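Side-chain contacts in Emp47p (form2) (Saccharomyces cerevisiae, PDB 2A6Z), which serves as a cargo receptor with a carbohydrate-recognition domain, probably involved in glycoprotein secretion and required for exit of EMP46 from the endoplasmic reticulum: residues V40-N44 against Q45-G49; R94-Q97 against L98-P102. One frame throughout, in Å; residues are numbered along the deposited sequence.

Interaction 1 (V40-N44 against Q45-G49); sequences VLTSN and QNSKG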
# COMPACT_ATOMS: atom_id res chain seq x y z
N VAL A 40 -6.56 -10.02 6.87
CA VAL A 40 -6.41 -10.76 5.62
C VAL A 40 -7.21 -10.06 4.55
O VAL A 40 -8.42 -9.92 4.69
CB VAL A 40 -6.89 -12.20 5.81
CG1 VAL A 40 -6.79 -12.94 4.49
CG2 VAL A 40 -6.08 -12.91 6.88
N LEU A 41 -6.53 -9.63 3.48
CA LEU A 41 -7.20 -8.93 2.42
C LEU A 41 -7.84 -9.88 1.41
O LEU A 41 -8.86 -9.56 0.83
CB LEU A 41 -6.21 -7.98 1.70
CG LEU A 41 -5.64 -6.88 2.62
CD1 LEU A 41 -4.57 -6.10 1.85
CD2 LEU A 41 -6.70 -5.97 3.14
N THR A 42 -7.13 -11.00 1.15
CA THR A 42 -7.63 -11.95 0.10
C THR A 42 -7.75 -13.31 0.66
O THR A 42 -6.88 -14.15 0.55
CB THR A 42 -6.66 -11.87 -1.13
OG1 THR A 42 -5.28 -12.18 -0.78
CG2 THR A 42 -6.74 -10.51 -1.80
N SER A 43 -8.93 -13.54 1.32
CA SER A 43 -9.08 -14.73 2.14
C SER A 43 -9.53 -15.99 1.40
O SER A 43 -9.56 -17.05 2.05
CB SER A 43 -10.07 -14.43 3.27
OG SER A 43 -11.33 -14.04 2.80
N ASN A 44 -9.88 -15.97 0.12
CA ASN A 44 -10.21 -17.18 -0.61
C ASN A 44 -9.86 -17.02 -2.08
O ASN A 44 -9.28 -16.02 -2.50
CB ASN A 44 -11.69 -17.51 -0.36
CG ASN A 44 -12.70 -16.61 -0.92
OD1 ASN A 44 -12.50 -15.87 -1.84
ND2 ASN A 44 -13.97 -16.79 -0.42
N GLN A 45 -10.19 -18.03 -2.93
CA GLN A 45 -9.86 -17.97 -4.35
C GLN A 45 -10.62 -16.83 -5.02
O GLN A 45 -11.85 -16.82 -4.92
CB GLN A 45 -10.21 -19.30 -5.05
CG GLN A 45 -9.30 -20.40 -4.52
CD GLN A 45 -9.74 -21.75 -5.05
OE1 GLN A 45 -9.26 -22.75 -4.50
NE2 GLN A 45 -10.64 -21.82 -6.04
N ASN A 46 -9.91 -15.95 -5.73
CA ASN A 46 -10.47 -14.82 -6.43
C ASN A 46 -11.28 -13.92 -5.47
O ASN A 46 -12.49 -13.75 -5.61
CB ASN A 46 -11.36 -15.25 -7.60
CG ASN A 46 -11.59 -14.11 -8.54
OD1 ASN A 46 -11.10 -12.96 -8.42
ND2 ASN A 46 -12.34 -14.39 -9.57
N SER A 47 -10.54 -13.35 -4.55
CA SER A 47 -11.11 -12.45 -3.53
C SER A 47 -10.43 -11.11 -3.57
O SER A 47 -9.36 -10.95 -4.19
CB SER A 47 -10.98 -13.05 -2.11
OG SER A 47 -9.62 -13.41 -1.81
N LYS A 48 -11.06 -10.14 -2.92
CA LYS A 48 -10.64 -8.75 -2.88
C LYS A 48 -10.88 -8.22 -1.47
O LYS A 48 -11.84 -8.57 -0.82
CB LYS A 48 -11.36 -7.85 -3.89
CG LYS A 48 -11.05 -8.21 -5.33
CD LYS A 48 -11.80 -7.39 -6.36
CE LYS A 48 -11.19 -7.55 -7.74
NZ LYS A 48 -12.06 -7.05 -8.83
N GLY A 49 -9.99 -7.31 -1.05
CA GLY A 49 -10.11 -6.73 0.29
C GLY A 49 -9.50 -5.35 0.28
O GLY A 49 -8.54 -5.07 -0.47
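Asn44 O is gripped twice: the hydroxyl of Ser47 donates to it, OG to O 2.7 Å, and ND2 of Asn201 gives it a second hydrogen bond. The hydroxyl arrives tilted 30° from the carbonyl plane, with a C=O...OG angle of 129°. It gets there because OG of Ser47 sits between its own backbone N and carbonyl carbon (chi1 54°), which turns it into the concave side of the hairpin-like bend. There Ser47 OG also rests against the backbone of Thr42, 3.1 Å from Thr42 C. Asn201 holds Ser47 as well, its OD1 accepting from Ser47 N, so one amide side chain bridges both limbs of the bend.

Thr42 lies alongside Ser47 with its methyl, CG2 packing at 3.6 Å from Ser47 O. Its hydroxyl is turned to other partners, Glu209 O and Phe211 N. At the base of the bend the limbs close on a bare glycine: Gly49 CA makes a CA-H...O contact with Leu41 O at 3.1 Å. Leu41 lays CD2 against the backbone of Gly49, 4.1 Å from its C, and its side chain continues onto Val197 and Ala199.

The arrangement connects strands 38-40 and 48-58, a crossing from one sheet of the legume-lectin-type beta sandwich to the other, its bend tied by the Ser47 hydroxyl.

Interaction 2 (R94-Q97 against L98-P102); sequences RDKQ and LYNGP
Residues 94-102 double back through a type I' beta turn from Leu98 to Gly101, where Gln97 and Leu98 both face Gly101 in a classic beta bulge; Leu98 N donates to Gly101 O and Gly101 N to Leu98 O. Asp95 CB packs on Pro102, 3.9 Å from its CA, while Pro102 CB lies 3.8 Å from Asp95 O. The carboxylate of Asp95 is held by Gln97 at both oxygens. Gln97 N meets Asp95 OD2 at 2.9 Å from above the carboxylate plane, forming an Asx turn. Gln97 NE2 reaches the syn lone pair of Asp95 OD1 at 2.8 Å. This second bond is almost straight (178°) and lies in the amide plane of Gln97, so it sets the turn of that amide; the carboxylate is held jointly by it, by Gln97 N and by Val103 N, which also donates to OD2.

Lys96 and Asn100 run side by side in the same direction. The lysine bends at its second torsion (chi2 -76°), bringing Lys96 CD to 3.6 Å from Asn100 OD1. Their polar ends share Glu30: NZ forms a salt bridge with OE2, and ND2 a hydrogen bond with OE1. One water links Lys96 NZ to Asn100 O; another spans Lys96 O and Asn100 N, accepting from the latter at 2.9 Å.

The loop connects strands 81-88 and 108-113. Its turn lies across their sheet: Pro102 packs on Trp52 and Trp85, Leu98 on Trp85 and Gln109, and Tyr99 on Ser83 and Leu111, while Asn100 reaches strand 48-58.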
# COMPACT_ATOMS: atom_id res chain seq x y z
N ARG A 94 -14.01 5.75 -3.81
CA ARG A 94 -15.08 4.83 -4.17
C ARG A 94 -14.69 3.77 -5.20
O ARG A 94 -15.22 2.65 -5.22
CB ARG A 94 -16.24 5.71 -4.74
CG ARG A 94 -16.89 6.64 -3.68
CD ARG A 94 -17.98 7.50 -4.36
NE ARG A 94 -18.41 8.56 -3.46
CZ ARG A 94 -17.93 9.77 -3.24
NH1 ARG A 94 -18.53 10.54 -2.32
NH2 ARG A 94 -16.90 10.29 -3.89
N ASP A 95 -13.81 4.13 -6.11
CA ASP A 95 -13.51 3.28 -7.27
C ASP A 95 -12.66 2.07 -6.84
O ASP A 95 -11.75 2.23 -6.04
CB ASP A 95 -12.85 4.07 -8.38
CG ASP A 95 -12.65 3.23 -9.64
OD1 ASP A 95 -13.57 3.26 -10.47
OD2 ASP A 95 -11.64 2.54 -9.76
N LYS A 96 -12.97 0.91 -7.40
CA LYS A 96 -12.38 -0.36 -7.05
C LYS A 96 -11.71 -1.04 -8.24
O LYS A 96 -11.44 -2.24 -8.14
CB LYS A 96 -13.40 -1.28 -6.41
CG LYS A 96 -14.19 -0.69 -5.25
CD LYS A 96 -13.32 -0.65 -3.98
CE LYS A 96 -14.05 0.13 -2.89
NZ LYS A 96 -13.52 -0.17 -1.51
N GLN A 97 -11.47 -0.37 -9.33
CA GLN A 97 -11.07 -1.03 -10.54
C GLN A 97 -9.60 -1.32 -10.70
O GLN A 97 -9.21 -2.00 -11.69
CB GLN A 97 -11.51 -0.20 -11.76
CG GLN A 97 -13.01 -0.03 -11.88
CD GLN A 97 -13.39 0.75 -13.12
OE1 GLN A 97 -13.38 0.18 -14.23
NE2 GLN A 97 -13.61 2.07 -12.98
N LEU A 98 -8.74 -0.87 -9.79
CA LEU A 98 -7.28 -1.07 -9.92
C LEU A 98 -6.78 -1.74 -8.65
O LEU A 98 -6.64 -1.11 -7.61
CB LEU A 98 -6.63 0.30 -10.13
CG LEU A 98 -5.08 0.27 -10.24
CD1 LEU A 98 -4.63 -0.66 -11.37
CD2 LEU A 98 -4.60 1.69 -10.44
N TYR A 99 -6.60 -3.09 -8.72
CA TYR A 99 -6.23 -3.86 -7.52
C TYR A 99 -7.16 -3.53 -6.37
O TYR A 99 -6.76 -3.45 -5.18
CB TYR A 99 -4.71 -3.65 -7.08
CG TYR A 99 -3.81 -4.10 -8.21
CD1 TYR A 99 -3.44 -5.43 -8.32
CD2 TYR A 99 -3.42 -3.24 -9.23
CE1 TYR A 99 -2.65 -5.88 -9.36
CE2 TYR A 99 -2.64 -3.68 -10.28
CZ TYR A 99 -2.28 -5.02 -10.34
OH TYR A 99 -1.50 -5.41 -11.42
N ASN A 100 -8.46 -3.46 -6.66
CA ASN A 100 -9.50 -3.17 -5.65
C ASN A 100 -9.35 -1.81 -4.98
O ASN A 100 -9.88 -1.61 -3.90
CB ASN A 100 -9.58 -4.32 -4.64
CG ASN A 100 -10.86 -4.21 -3.78
OD1 ASN A 100 -11.96 -4.00 -4.35
ND2 ASN A 100 -10.73 -4.34 -2.49
N GLY A 101 -8.71 -0.89 -5.68
CA GLY A 101 -8.59 0.50 -5.35
C GLY A 101 -8.84 1.37 -6.57
O GLY A 101 -9.29 0.87 -7.60
N PRO A 102 -8.63 2.67 -6.44
CA PRO A 102 -9.12 3.60 -7.47
C PRO A 102 -8.25 3.68 -8.70
O PRO A 102 -7.08 4.01 -8.63
CB PRO A 102 -9.17 4.94 -6.72
CG PRO A 102 -8.05 4.78 -5.68
CD PRO A 102 -8.16 3.36 -5.23
O HOH W 1 -10.71 0.21 -1.94
O HOH W 2 -9.76 -4.49 -9.07
O HOH W 3 -6.78 -4.41 -11.21

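Overall arrangement
Interaction 1 precedes interaction 2 along the chain, and their centres lie 14 Å apart. They meet where strand 48-58 begins: Asn100 ND2 is 3.1 Å from Gly49 O, a probable hydrogen bond, and Asn100 CG packs against Lys48 CB at 3.7 Å. Residues 40-49 pass from strand 38-40 of one seven-stranded antiparallel sheet to strand 48-58 of the other. Residues 94-102 belong to the connection between strands 81-88 and 108-113, neighbours in that second sheet. Strand 192-200 lies between strands 48-58 and 81-88. The loop 94-102 thus meets the start of strand 48-58, two strands from 81-88 in the same sheet, linking parts of the carbohydrate-recognition domain distant in sequence.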